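PDB 5MU5: uncharacterized protein from Magnetospirillum magneticum AMB-1, which is probably a Maf-family glycosyltransferase that glycosylates flagellin and is involved in the formation of bacterial flagella. Local coordinates for residues Leu264-Gln270 and Ala403-Arg407; Ala298-Gly304 and Ile315-Met321; Gln320-Glu324 and Pro391-Gly397; Ser385-Ser389 and Arg478-Arg482; Glu408-Val414 and Asn488-Ser493. All blocks are in the same frame, centred on the assembly; numbering follows the deposited sequence.

Contact 1: residues Leu264-Gln270 and Ala403-Arg407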
# COMPACT_ATOMS: atom_id res chain seq x y z
N LEU A 264 12.66 16.41 12.86
CA LEU A 264 11.56 17.27 12.45
C LEU A 264 10.31 17.10 13.33
O LEU A 264 9.95 15.99 13.70
CB LEU A 264 11.22 17.01 11.00
CG LEU A 264 10.19 17.94 10.37
CD1 LEU A 264 10.40 18.07 8.86
CD2 LEU A 264 8.77 17.44 10.63
N GLN A 265 9.65 18.21 13.60
CA GLN A 265 8.46 18.25 14.47
C GLN A 265 7.39 19.12 13.80
O GLN A 265 7.71 20.09 13.14
CB GLN A 265 8.88 18.83 15.81
CG GLN A 265 7.94 18.60 16.94
CD GLN A 265 8.62 18.78 18.29
OE1 GLN A 265 8.29 18.10 19.26
NE2 GLN A 265 9.60 19.66 18.35
N HIS A 266 6.12 18.72 13.92
CA HIS A 266 5.01 19.48 13.38
C HIS A 266 4.80 20.69 14.24
O HIS A 266 4.93 20.62 15.44
CB HIS A 266 3.73 18.65 13.36
CG HIS A 266 3.71 17.63 12.28
ND1 HIS A 266 2.92 17.75 11.15
CD2 HIS A 266 4.43 16.50 12.11
CE1 HIS A 266 3.14 16.71 10.35
NE2 HIS A 266 4.06 15.94 10.91
N SER A 267 4.48 21.81 13.61
CA SER A 267 4.26 23.05 14.31
C SER A 267 2.77 23.34 14.41
O SER A 267 2.05 23.18 13.45
CB SER A 267 4.95 24.18 13.55
OG SER A 267 4.68 25.43 14.16
N ALA A 268 2.33 23.76 15.58
CA ALA A 268 0.94 24.14 15.78
C ALA A 268 0.61 25.47 15.08
O ALA A 268 -0.49 25.64 14.55
CB ALA A 268 0.65 24.26 17.28
N THR A 269 1.58 26.39 15.05
CA THR A 269 1.35 27.74 14.55
C THR A 269 1.87 27.98 13.13
O THR A 269 2.73 27.27 12.65
CB THR A 269 1.98 28.79 15.48
OG1 THR A 269 3.37 28.50 15.65
CG2 THR A 269 1.28 28.79 16.84
N GLN A 270 1.34 29.02 12.52
CA GLN A 270 1.62 29.36 11.14
C GLN A 270 2.75 30.34 11.02
O GLN A 270 2.94 31.19 11.87
CB GLN A 270 0.39 30.01 10.52
CG GLN A 270 -0.87 29.18 10.57
CD GLN A 270 -2.03 29.88 9.87
OE1 GLN A 270 -1.82 30.68 8.94
NE2 GLN A 270 -3.25 29.59 10.31
N ALA A 403 4.18 21.04 7.38
CA ALA A 403 4.37 20.55 8.74
C ALA A 403 5.09 21.59 9.62
O ALA A 403 4.72 21.79 10.79
CB ALA A 403 5.14 19.24 8.70
N LEU A 404 6.08 22.28 9.05
CA LEU A 404 6.84 23.29 9.76
C LEU A 404 6.06 24.57 10.03
O LEU A 404 6.41 25.32 10.92
CB LEU A 404 8.09 23.63 8.99
CG LEU A 404 9.06 22.47 8.89
CD1 LEU A 404 10.24 22.95 8.07
CD2 LEU A 404 9.50 21.96 10.26
N GLY A 405 4.99 24.79 9.29
CA GLY A 405 4.11 25.91 9.56
C GLY A 405 3.90 26.83 8.38
O GLY A 405 3.09 27.73 8.48
N PHE A 406 4.63 26.62 7.29
CA PHE A 406 4.46 27.46 6.12
C PHE A 406 3.08 27.26 5.51
O PHE A 406 2.54 26.16 5.53
CB PHE A 406 5.58 27.20 5.11
CG PHE A 406 6.95 27.52 5.65
CD1 PHE A 406 7.37 28.84 5.75
CD2 PHE A 406 7.79 26.52 6.08
CE1 PHE A 406 8.61 29.15 6.28
CE2 PHE A 406 9.04 26.82 6.58
CZ PHE A 406 9.47 28.13 6.67
N ARG A 407 2.50 28.35 5.01
CA ARG A 407 1.15 28.34 4.49
C ARG A 407 1.01 28.98 3.11
O ARG A 407 0.17 28.53 2.32
CB ARG A 407 0.22 28.99 5.50
CG ARG A 407 0.12 28.21 6.81
CD ARG A 407 -0.62 26.89 6.62
NE ARG A 407 -0.72 26.10 7.85
CZ ARG A 407 0.15 25.19 8.26
NH1 ARG A 407 1.24 24.92 7.54
NH2 ARG A 407 -0.07 24.51 9.37
O HOH W 1 1.95 22.68 10.69

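Contact 2: residues Ala298-Gly304 and Ile315-Met321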
# COMPACT_ATOMS: atom_id res chain seq x y z
N ALA A 298 12.02 34.97 0.95
CA ALA A 298 11.26 33.73 0.89
C ALA A 298 12.15 32.57 1.29
O ALA A 298 13.36 32.61 1.08
CB ALA A 298 10.71 33.50 -0.50
N VAL A 299 11.55 31.51 1.83
CA VAL A 299 12.34 30.34 2.20
C VAL A 299 12.45 29.47 0.97
O VAL A 299 11.43 29.18 0.36
CB VAL A 299 11.69 29.61 3.38
CG1 VAL A 299 12.34 28.26 3.63
CG2 VAL A 299 11.77 30.52 4.60
N ILE A 300 13.66 29.08 0.58
CA ILE A 300 13.86 28.23 -0.59
C ILE A 300 14.01 26.78 -0.16
O ILE A 300 14.93 26.44 0.57
CB ILE A 300 15.12 28.60 -1.38
CG1 ILE A 300 15.17 30.08 -1.73
CG2 ILE A 300 15.22 27.75 -2.64
CD1 ILE A 300 13.98 30.62 -2.48
N ILE A 301 13.07 25.95 -0.59
CA ILE A 301 13.12 24.52 -0.33
C ILE A 301 13.47 23.85 -1.66
O ILE A 301 12.69 23.89 -2.62
CB ILE A 301 11.79 24.01 0.24
CG1 ILE A 301 11.58 24.63 1.62
CG2 ILE A 301 11.80 22.49 0.35
CD1 ILE A 301 10.39 24.11 2.37
N SER A 302 14.66 23.28 -1.71
CA SER A 302 15.18 22.63 -2.89
C SER A 302 14.89 21.16 -2.77
O SER A 302 15.25 20.54 -1.79
CB SER A 302 16.70 22.84 -2.99
OG SER A 302 17.22 22.17 -4.13
N CYS A 303 14.23 20.61 -3.78
CA CYS A 303 13.85 19.20 -3.76
C CYS A 303 14.80 18.37 -4.62
O CYS A 303 14.83 18.53 -5.84
CB CYS A 303 12.41 19.08 -4.22
SG CYS A 303 11.29 19.92 -3.06
N GLY A 304 15.57 17.51 -3.97
CA GLY A 304 16.52 16.65 -4.68
C GLY A 304 17.42 17.40 -5.65
O GLY A 304 18.08 18.35 -5.24
N ILE A 315 21.60 30.87 -6.25
CA ILE A 315 20.44 30.88 -5.37
C ILE A 315 20.75 29.92 -4.25
O ILE A 315 21.09 28.78 -4.51
CB ILE A 315 19.17 30.46 -6.12
CG1 ILE A 315 18.86 31.50 -7.22
CG2 ILE A 315 18.02 30.30 -5.14
CD1 ILE A 315 17.80 31.07 -8.24
N GLN A 316 20.67 30.39 -3.02
CA GLN A 316 20.98 29.56 -1.86
C GLN A 316 19.73 28.86 -1.30
O GLN A 316 18.85 29.51 -0.77
CB GLN A 316 21.61 30.44 -0.77
CG GLN A 316 21.88 29.74 0.56
CD GLN A 316 22.89 28.61 0.44
OE1 GLN A 316 23.98 28.79 -0.09
NE2 GLN A 316 22.52 27.43 0.95
N PRO A 317 19.63 27.54 -1.44
CA PRO A 317 18.55 26.86 -0.73
C PRO A 317 18.68 27.05 0.78
O PRO A 317 19.78 27.03 1.31
CB PRO A 317 18.76 25.38 -1.05
CG PRO A 317 19.68 25.33 -2.19
CD PRO A 317 20.44 26.61 -2.24
N ASP A 318 17.56 27.21 1.46
CA ASP A 318 17.53 27.24 2.91
C ASP A 318 17.45 25.80 3.38
O ASP A 318 18.11 25.40 4.34
CB ASP A 318 16.35 28.06 3.38
CG ASP A 318 16.48 29.56 2.98
OD1 ASP A 318 17.33 30.25 3.58
OD2 ASP A 318 15.72 30.04 2.08
N PHE A 319 16.66 25.01 2.67
CA PHE A 319 16.55 23.59 2.96
C PHE A 319 16.76 22.78 1.71
O PHE A 319 16.33 23.20 0.63
CB PHE A 319 15.20 23.25 3.59
CG PHE A 319 14.98 23.93 4.90
CD1 PHE A 319 15.71 23.54 6.01
CD2 PHE A 319 14.08 24.98 5.02
CE1 PHE A 319 15.54 24.17 7.23
CE2 PHE A 319 13.91 25.61 6.24
CZ PHE A 319 14.65 25.21 7.34
N GLN A 320 17.46 21.67 1.86
CA GLN A 320 17.65 20.70 0.79
C GLN A 320 16.94 19.41 1.22
O GLN A 320 17.19 18.87 2.31
CB GLN A 320 19.14 20.45 0.53
CG GLN A 320 19.46 19.30 -0.42
CD GLN A 320 19.03 19.58 -1.85
OE1 GLN A 320 19.11 20.71 -2.33
NE2 GLN A 320 18.58 18.55 -2.55
N MET A 321 16.05 18.92 0.36
CA MET A 321 15.25 17.74 0.69
C MET A 321 15.79 16.50 0.02
O MET A 321 16.24 16.55 -1.15
CB MET A 321 13.80 17.92 0.26
CG MET A 321 13.16 19.22 0.68
SD MET A 321 12.96 19.44 2.44
CE MET A 321 12.09 17.90 2.84

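Contact 3: residues Gln320-Glu324 and Pro391-Gly397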
# COMPACT_ATOMS: atom_id res chain seq x y z
N GLN A 320 17.46 21.67 1.86
CA GLN A 320 17.65 20.70 0.79
C GLN A 320 16.94 19.41 1.22
O GLN A 320 17.19 18.87 2.31
CB GLN A 320 19.14 20.45 0.53
CG GLN A 320 19.46 19.30 -0.42
CD GLN A 320 19.03 19.58 -1.85
OE1 GLN A 320 19.11 20.71 -2.33
NE2 GLN A 320 18.58 18.55 -2.55
N MET A 321 16.05 18.92 0.36
CA MET A 321 15.25 17.74 0.69
C MET A 321 15.79 16.50 0.02
O MET A 321 16.24 16.55 -1.15
CB MET A 321 13.80 17.92 0.26
CG MET A 321 13.16 19.22 0.68
SD MET A 321 12.96 19.44 2.44
CE MET A 321 12.09 17.90 2.84
N LEU A 322 15.76 15.40 0.76
CA LEU A 322 16.13 14.11 0.23
C LEU A 322 15.17 13.06 0.77
O LEU A 322 15.00 12.96 1.99
CB LEU A 322 17.56 13.75 0.59
CG LEU A 322 18.12 12.53 -0.11
CD1 LEU A 322 18.19 12.73 -1.62
CD2 LEU A 322 19.50 12.18 0.45
N LEU A 323 14.58 12.28 -0.13
CA LEU A 323 13.65 11.20 0.23
C LEU A 323 14.30 9.83 0.11
O LEU A 323 14.24 9.04 1.04
CB LEU A 323 12.42 11.24 -0.68
CG LEU A 323 11.36 10.12 -0.56
CD1 LEU A 323 10.71 10.16 0.81
CD2 LEU A 323 10.30 10.25 -1.64
N GLU A 324 14.92 9.57 -1.03
CA GLU A 324 15.44 8.25 -1.36
C GLU A 324 16.61 7.76 -0.53
O GLU A 324 17.53 8.50 -0.20
CB GLU A 324 15.93 8.20 -2.81
CG GLU A 324 14.90 8.41 -3.90
CD GLU A 324 15.48 8.10 -5.29
OE1 GLU A 324 15.78 6.90 -5.56
OE2 GLU A 324 15.65 9.03 -6.12
N PRO A 391 5.30 9.96 -3.30
CA PRO A 391 6.35 9.07 -3.77
C PRO A 391 7.67 9.71 -4.18
O PRO A 391 8.68 9.01 -4.27
CB PRO A 391 5.70 8.39 -4.99
CG PRO A 391 4.69 9.38 -5.49
CD PRO A 391 4.17 10.02 -4.24
N THR A 392 7.69 11.01 -4.45
CA THR A 392 8.94 11.68 -4.83
C THR A 392 9.30 12.86 -3.88
O THR A 392 8.51 13.28 -3.00
CB THR A 392 8.85 12.17 -6.27
OG1 THR A 392 7.77 13.11 -6.38
CG2 THR A 392 8.55 10.99 -7.19
N VAL A 393 10.50 13.39 -4.09
CA VAL A 393 11.11 14.36 -3.18
C VAL A 393 10.38 15.71 -3.17
O VAL A 393 10.43 16.45 -2.19
CB VAL A 393 12.63 14.50 -3.46
CG1 VAL A 393 12.89 15.08 -4.85
CG2 VAL A 393 13.31 15.32 -2.37
N THR A 394 9.65 15.98 -4.24
CA THR A 394 8.79 17.16 -4.32
C THR A 394 7.64 17.08 -3.32
O THR A 394 7.20 18.11 -2.79
CB THR A 394 8.26 17.34 -5.75
OG1 THR A 394 9.34 17.78 -6.58
CG2 THR A 394 7.22 18.37 -5.79
N ASN A 395 7.15 15.86 -3.09
CA ASN A 395 6.13 15.60 -2.07
C ASN A 395 6.72 15.84 -0.71
O ASN A 395 6.07 16.41 0.16
CB ASN A 395 5.64 14.14 -2.12
CG ASN A 395 5.03 13.78 -3.46
OD1 ASN A 395 5.60 13.01 -4.27
ND2 ASN A 395 3.88 14.39 -3.72
N THR A 396 7.97 15.40 -0.52
CA THR A 396 8.67 15.53 0.76
C THR A 396 8.82 16.98 1.14
O THR A 396 8.55 17.36 2.27
CB THR A 396 10.08 14.90 0.71
OG1 THR A 396 10.01 13.60 0.10
CG2 THR A 396 10.66 14.81 2.11
N GLY A 397 9.24 17.81 0.18
CA GLY A 397 9.40 19.24 0.44
C GLY A 397 8.08 19.94 0.72
O GLY A 397 7.99 20.78 1.60

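Contact 4: residues Ser385-Ser389 and Arg478-Arg482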
# COMPACT_ATOMS: atom_id res chain seq x y z
N SER A 385 7.01 12.27 12.15
CA SER A 385 6.91 11.72 10.80
C SER A 385 6.11 12.67 9.94
O SER A 385 5.54 13.64 10.43
CB SER A 385 6.26 10.33 10.78
OG SER A 385 5.03 10.35 11.45
N LEU A 386 6.11 12.38 8.64
CA LEU A 386 5.33 13.10 7.68
C LEU A 386 4.44 12.12 6.93
O LEU A 386 4.80 10.96 6.74
CB LEU A 386 6.25 13.80 6.68
CG LEU A 386 7.17 14.86 7.27
CD1 LEU A 386 8.12 15.32 6.19
CD2 LEU A 386 6.41 16.04 7.85
N ASP A 387 3.26 12.61 6.56
CA ASP A 387 2.34 11.94 5.66
C ASP A 387 2.59 12.50 4.27
O ASP A 387 2.98 13.68 4.12
CB ASP A 387 0.89 12.28 6.03
CG ASP A 387 0.46 11.68 7.34
OD1 ASP A 387 1.02 10.63 7.73
OD2 ASP A 387 -0.45 12.25 7.98
N ASP A 388 2.33 11.68 3.26
CA ASP A 388 2.48 12.08 1.87
C ASP A 388 3.87 12.64 1.60
O ASP A 388 4.03 13.57 0.81
CB ASP A 388 1.38 13.08 1.45
CG ASP A 388 -0.04 12.46 1.47
OD1 ASP A 388 -0.22 11.35 0.89
OD2 ASP A 388 -0.97 13.08 2.05
N SER A 389 4.88 12.07 2.25
CA SER A 389 6.26 12.49 2.02
C SER A 389 6.77 11.90 0.73
O SER A 389 7.81 12.35 0.23
CB SER A 389 7.20 12.15 3.19
OG SER A 389 7.38 10.76 3.35
N ARG A 478 -3.41 16.38 -2.42
CA ARG A 478 -3.97 15.85 -1.20
C ARG A 478 -3.31 16.50 0.06
O ARG A 478 -4.01 16.92 0.96
CB ARG A 478 -3.86 14.31 -1.20
CG ARG A 478 -4.25 13.67 0.13
CD ARG A 478 -4.29 12.13 0.09
NE ARG A 478 -2.99 11.53 -0.27
CZ ARG A 478 -2.66 11.05 -1.47
NH1 ARG A 478 -3.52 11.06 -2.50
NH2 ARG A 478 -1.45 10.52 -1.66
N ILE A 479 -1.99 16.59 0.15
CA ILE A 479 -1.41 17.19 1.37
C ILE A 479 -1.78 18.66 1.47
O ILE A 479 -2.16 19.15 2.53
CB ILE A 479 0.13 16.96 1.51
CG1 ILE A 479 0.60 17.26 2.94
CG2 ILE A 479 0.92 17.79 0.53
CD1 ILE A 479 0.04 16.31 3.97
N ILE A 480 -1.75 19.37 0.35
CA ILE A 480 -2.10 20.78 0.38
C ILE A 480 -3.54 20.96 0.84
O ILE A 480 -3.83 21.81 1.69
CB ILE A 480 -1.82 21.45 -0.96
CG1 ILE A 480 -0.29 21.55 -1.15
CG2 ILE A 480 -2.39 22.85 -0.98
CD1 ILE A 480 0.15 21.85 -2.57
N GLY A 481 -4.44 20.13 0.30
CA GLY A 481 -5.84 20.14 0.72
C GLY A 481 -6.08 19.98 2.21
O GLY A 481 -6.94 20.62 2.76
N ARG A 482 -5.30 19.16 2.89
CA ARG A 482 -5.46 18.98 4.33
C ARG A 482 -5.13 20.23 5.18
O ARG A 482 -5.48 20.28 6.35
CB ARG A 482 -4.65 17.79 4.81
CG ARG A 482 -5.15 16.48 4.21
CD ARG A 482 -4.28 15.29 4.61
NE ARG A 482 -4.30 15.11 6.06
CZ ARG A 482 -3.47 14.33 6.75
NH1 ARG A 482 -2.52 13.64 6.14
NH2 ARG A 482 -3.59 14.26 8.08

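Contact 5: residues Glu408-Val414 and Asn488-Ser493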
# COMPACT_ATOMS: atom_id res chain seq x y z
N GLU A 408 1.83 29.98 2.80
CA GLU A 408 1.86 30.58 1.50
C GLU A 408 2.98 29.87 0.74
O GLU A 408 4.15 29.99 1.07
CB GLU A 408 2.10 32.07 1.60
CG GLU A 408 1.83 32.82 0.30
CD GLU A 408 2.16 34.31 0.40
OE1 GLU A 408 2.03 34.87 1.50
OE2 GLU A 408 2.53 34.93 -0.62
N LEU A 409 2.60 29.11 -0.27
CA LEU A 409 3.53 28.24 -0.98
C LEU A 409 3.56 28.57 -2.45
O LEU A 409 2.52 28.77 -3.05
CB LEU A 409 3.06 26.79 -0.90
CG LEU A 409 3.43 25.91 0.29
CD1 LEU A 409 3.04 26.53 1.61
CD2 LEU A 409 2.74 24.57 0.13
N TYR A 410 4.76 28.56 -3.02
CA TYR A 410 4.94 28.74 -4.44
C TYR A 410 5.71 27.56 -4.99
O TYR A 410 6.79 27.23 -4.50
CB TYR A 410 5.67 30.04 -4.73
CG TYR A 410 4.87 31.24 -4.31
CD1 TYR A 410 4.91 31.70 -3.00
CD2 TYR A 410 4.05 31.91 -5.21
CE1 TYR A 410 4.15 32.78 -2.61
CE2 TYR A 410 3.30 33.00 -4.82
CZ TYR A 410 3.36 33.43 -3.52
OH TYR A 410 2.62 34.52 -3.13
N LEU A 411 5.13 26.91 -5.99
CA LEU A 411 5.82 25.81 -6.66
C LEU A 411 6.51 26.25 -7.94
O LEU A 411 5.93 26.88 -8.81
CB LEU A 411 4.85 24.68 -6.98
CG LEU A 411 3.94 24.18 -5.87
CD1 LEU A 411 3.04 23.12 -6.49
CD2 LEU A 411 4.68 23.64 -4.66
N PHE A 412 7.77 25.87 -8.06
CA PHE A 412 8.57 26.11 -9.24
C PHE A 412 9.21 24.79 -9.64
O PHE A 412 9.59 23.99 -8.78
CB PHE A 412 9.66 27.14 -8.94
CG PHE A 412 9.14 28.48 -8.53
CD1 PHE A 412 8.91 28.75 -7.20
CD2 PHE A 412 8.95 29.47 -9.46
CE1 PHE A 412 8.46 30.01 -6.81
CE2 PHE A 412 8.49 30.72 -9.09
CZ PHE A 412 8.25 30.99 -7.76
N GLY A 413 9.29 24.55 -10.94
CA GLY A 413 9.90 23.34 -11.47
C GLY A 413 9.21 22.06 -11.05
O GLY A 413 9.85 21.02 -10.99
N VAL A 414 7.93 22.17 -10.69
CA VAL A 414 7.10 21.02 -10.33
C VAL A 414 6.20 20.82 -11.54
O VAL A 414 5.01 21.12 -11.50
CB VAL A 414 6.25 21.28 -9.09
CG1 VAL A 414 5.50 20.02 -8.68
CG2 VAL A 414 7.13 21.71 -7.95
N ASN A 488 -2.30 28.56 1.25
CA ASN A 488 -2.52 29.27 0.02
C ASN A 488 -1.37 28.92 -0.96
O ASN A 488 -0.28 29.46 -0.87
CB ASN A 488 -2.57 30.75 0.37
CG ASN A 488 -3.12 31.61 -0.72
OD1 ASN A 488 -4.04 31.22 -1.45
ND2 ASN A 488 -2.57 32.81 -0.83
N ALA A 489 -1.62 28.00 -1.88
CA ALA A 489 -0.59 27.49 -2.77
C ALA A 489 -0.72 27.95 -4.21
O ALA A 489 -1.78 27.87 -4.81
CB ALA A 489 -0.58 25.97 -2.72
N PHE A 490 0.40 28.42 -4.77
CA PHE A 490 0.46 28.90 -6.13
C PHE A 490 1.38 28.02 -6.94
O PHE A 490 2.39 27.57 -6.44
CB PHE A 490 0.94 30.34 -6.14
CG PHE A 490 0.06 31.26 -5.36
CD1 PHE A 490 0.31 31.50 -4.02
CD2 PHE A 490 -1.05 31.84 -5.95
CE1 PHE A 490 -0.52 32.33 -3.29
CE2 PHE A 490 -1.87 32.68 -5.23
CZ PHE A 490 -1.62 32.92 -3.90
N ASN A 491 1.00 27.73 -8.17
CA ASN A 491 1.84 26.92 -9.02
C ASN A 491 2.31 27.81 -10.14
O ASN A 491 1.49 28.27 -10.93
CB ASN A 491 1.07 25.72 -9.58
CG ASN A 491 1.97 24.76 -10.35
OD1 ASN A 491 3.20 24.93 -10.42
ND2 ASN A 491 1.35 23.73 -10.93
N CYS A 492 3.62 28.08 -10.17
CA CYS A 492 4.24 28.86 -11.24
C CYS A 492 4.86 27.98 -12.32
O CYS A 492 5.38 28.50 -13.33
CB CYS A 492 5.31 29.80 -10.65
SG CYS A 492 4.72 30.95 -9.36
N SER A 493 4.80 26.66 -12.14
CA SER A 493 5.40 25.70 -13.07
C SER A 493 4.57 25.53 -14.35
O SER A 493 3.35 25.52 -14.31
CB SER A 493 5.54 24.34 -12.39
OG SER A 493 6.15 24.49 -11.13
O HOH W 2 2.82 22.15 -12.92

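Contact 1: residues Leu264-Gln270 and Ala403-Arg407
Ser267 and Ala403 make the one direct hydrogen bond of this contact: Ser267 N reaches Ala403 O at 2.8 Å, nearly along the C=O axis. The same carbonyl oxygen receives a CA-H...O contact from His266. Ser267 CB rests 3.2 Å from the next carbonyl oxygen, Leu404 O, while its OG turns back and donates to Thr269 O. Water 1 adds an indirect link, probably donating to Ser267 O and accepting from Arg407 NH2 in the plane of the guanidinium.

Ala403 lies in the last turn of helix 393-404, which ends in a Schellman motif. Gly405 (phi 125°) is the C-prime residue, its N bonded to Leu402 O and Phe406 N to Ala401 O. Because Gly405 has no side chain, Thr269 O can lie 3.6 Å from its CA; a CB there would run into that oxygen. Gln270 CA makes a CA-H...O contact with Gly405 O.

The apolar contacts lie toward the start of the loop. Ala403 CB sits over one face of the His266 ring, 3.8 Å from its centroid, in a CH-pi contact, and His266 NE2 is held by Ser385 O. Leu264 CG meets Leu404 CD2 at 4.1 Å.

At the far end Gln270 crosses Arg407 at about a right angle, OE1 lying 3.8 Å from Arg407 CG. The Arg407 chain bends at chi2 (-69°), which folds its guanidinium back so that NH1 bonds Phe406 O at 2.7 Å and also Leu402 O. Were Arg407 an alanine, water 1, Phe406 O and Leu402 O would probably lose an N-H partner and the Gln270 chain its cover.

Contact 2: residues Ala298-Gly304 and Ile315-Met321
Ile301 and Met321 mark the tight, buried middle of this contact, Ile301 CG2 standing 3.6 Å from Met321 CG on the face of the sheet that also carries Phe319 and Cys303. Strands 299-303 and 319-321 run parallel, their axes 4.7 Å apart at closest approach, and Ser302 N to Phe319 O (2.9 Å, 176°) is almost straight. Val299 CG1 and Ile301 CG1 come to the edge of the Phe319 ring.

Two looser margins flank this middle, at partly exposed Asp318 and Gly304. Asp318 OD2 takes Ile300 N at 2.7 Å on its anti lone pair, and Ile300 O answers by accepting from both Asp318 N and Phe319 N. Lys518 forms a salt bridge with OD2, probably steadying its charge. At the other margin the Gln320 chain, bent at chi2 (68°), reaches across to strand 299-303: OE1 accepts from Ser302 OG at 3.0 Å, and NE2 donates to Gly304 O at 2.7 Å, fixing both ends of the amide. A sulfate, probably from the crystallisation liquor, lies beside Gly304.

The pair belongs to a beta-alpha-beta crossover, whose helix 307-312 covers Ser302 and Pro317; helix 393-404 packs against Ile301 and Met321, and strand 275-278 flanks strand 299-303.

Contact 3: residues Gln320-Glu324 and Pro391-Gly397
Bends at chi2 (-65°) and chi3 (-53°) turn the Met321 side chain back so that CE lies against Thr396 CG2, while Leu323, its CG anti to the backbone N, extends toward the start of the helix. This is strand-on-helix packing in an alpha/beta domain: strand 320-322 passes helix 393-397 at 7.7 Å between axes, with 126° between their directions, and no hydrogen bond joins them.

Three residues of the helix take part. Val393 directs CG2 at the strand backbone, 3.4 Å from Met321 O, and the same methyl meets Met321 CB. A turn further on, Gly397 offers bare backbone, and Met321 CG sits 3.8 Å from its CA; a side chain there would be tight against Met321. Thr396 comes between, its methyl facing Met321 and its OG1 lying 3.5 Å from Leu323 CB, although the hydroxyl is hydrogen-bonded to Ser389 O and so is satisfied within this apolar setting.

At the helix start the N-cap residue Thr392 donates its backbone N-H to Asn395 OD1 in the first turn at 2.9 Å, in the carbonyl plane on a lone pair, and Asn395 ND2 bonds Thr472 O of helix 467-482. Beside this turn, Leu323 CD2 reaches Pro391 O at 3.3 Å.

Contact 4: residues Ser385-Ser389 and Arg478-Arg482
Asp388 meets the helix 467-482 with its whole side chain. CB lies 4.1 Å from Ile479 CB, so the first carbon packs on the helix itself. CG comes next, in front of Arg478 NE. At the tip the two oxygens differ: OD1 takes both Arg478 NE and Arg478 NH2, each at 3.0 Å, whereas OD2 lies farther from Arg478 NE, at 3.4 Å, and touches Ile479 CD1 at 3.9 Å. The guanidinium comes side-on and holds OD1 in its own plane, yet the carboxylate is turned 54° from it, and both nitrogens approach OD1 from the same face. Arg478 gets there by bending at chi3 (60°).

A second salt bridge runs alongside. Arg482 NH1 donates to Asp387 OD2 at 3.1 Å, nearly straight at 167°, arriving on the anti side but tilted out of the carboxylate plane. Between the two bridges, Ile479 CD1 also touches Asp387 O at 3.9 Å.

The contact ties the loop leading to helix 393-404 onto helix 467-482. With a leucine in place of Asp388, Arg478 would probably lose the acceptor shared by its NE and NH2, and its guanidinium would be set free to turn. Two acids facing two arginines at the surface suggest a mainly electrostatic link, with Ile479 as its apolar middle.

Contact 5: residues Glu408-Val414 and Asn488-Ser493
Neighbouring parallel strands of the large mixed sheet meet here, 408-412 and 488-491, their axes 4.6 Å apart. Tyr410 and Phe490 project from the same face, side by side and pointing the same way. Their planes are 15° apart but slid so far that the rings barely overlap: Phe490 CD1 lies over the tyrosine face, 3.4 Å from Tyr410 CE2. The tyrosine hydroxyl donates to Glu408 OE2 at 2.5 Å, on the anti lone pair and in the plane of the ring, which would help fix its tilt. On the other face Leu409 CB packs on Ala489 CB.

Backbone bonds join the strands in the usual parallel ladder, from Leu409 N to Asn488 O through to Cys492 N to Leu411 O (2.9 Å). Where the strands give out, Asn491 OD1 turns its own chain in an Asx turn, accepting from Ser493 N at 2.9 Å with the N-H coming from above the carbonyl plane. Ser493 then lies beside the end of strand 408-412, and its OG makes a side-chain bond across the contact, accepting from Val414 N at 3.0 Å, just past Gly413. Water 2 spans the same end, donating to Val414 O and accepting from Asn491 ND2.

Cys492 points toward Phe412, its SG 4.3 Å from the ring centroid in an oblique sulfur-aromatic contact. Phe412 also meets Phe276 edge-to-face, and helix 284-294 covers it.

How the contacts relate
Contacts 2 and 5 are both buried parallel strand pairs of one sheet, built on backbone ladders; strand 275-278 lies between them. Contact 3 is also buried, but packs without a hydrogen bond between its segments, and shares Met321 and strand 319-322 with contact 2. Helix 393-404 serves contact 3 near its start and contact 1 at its end, where the packing is only partly buried and mixes water, backbone, aliphatic and CH-pi links. Contact 4 alone lies at the surface and relies on salt bridges. Its loop reaches two others: Ser385 O holds His266 of contact 1, and Ser389 O holds Thr396 of contact 3. Arg407 O bonds Asn488 N, joining contact 1 to contact 5.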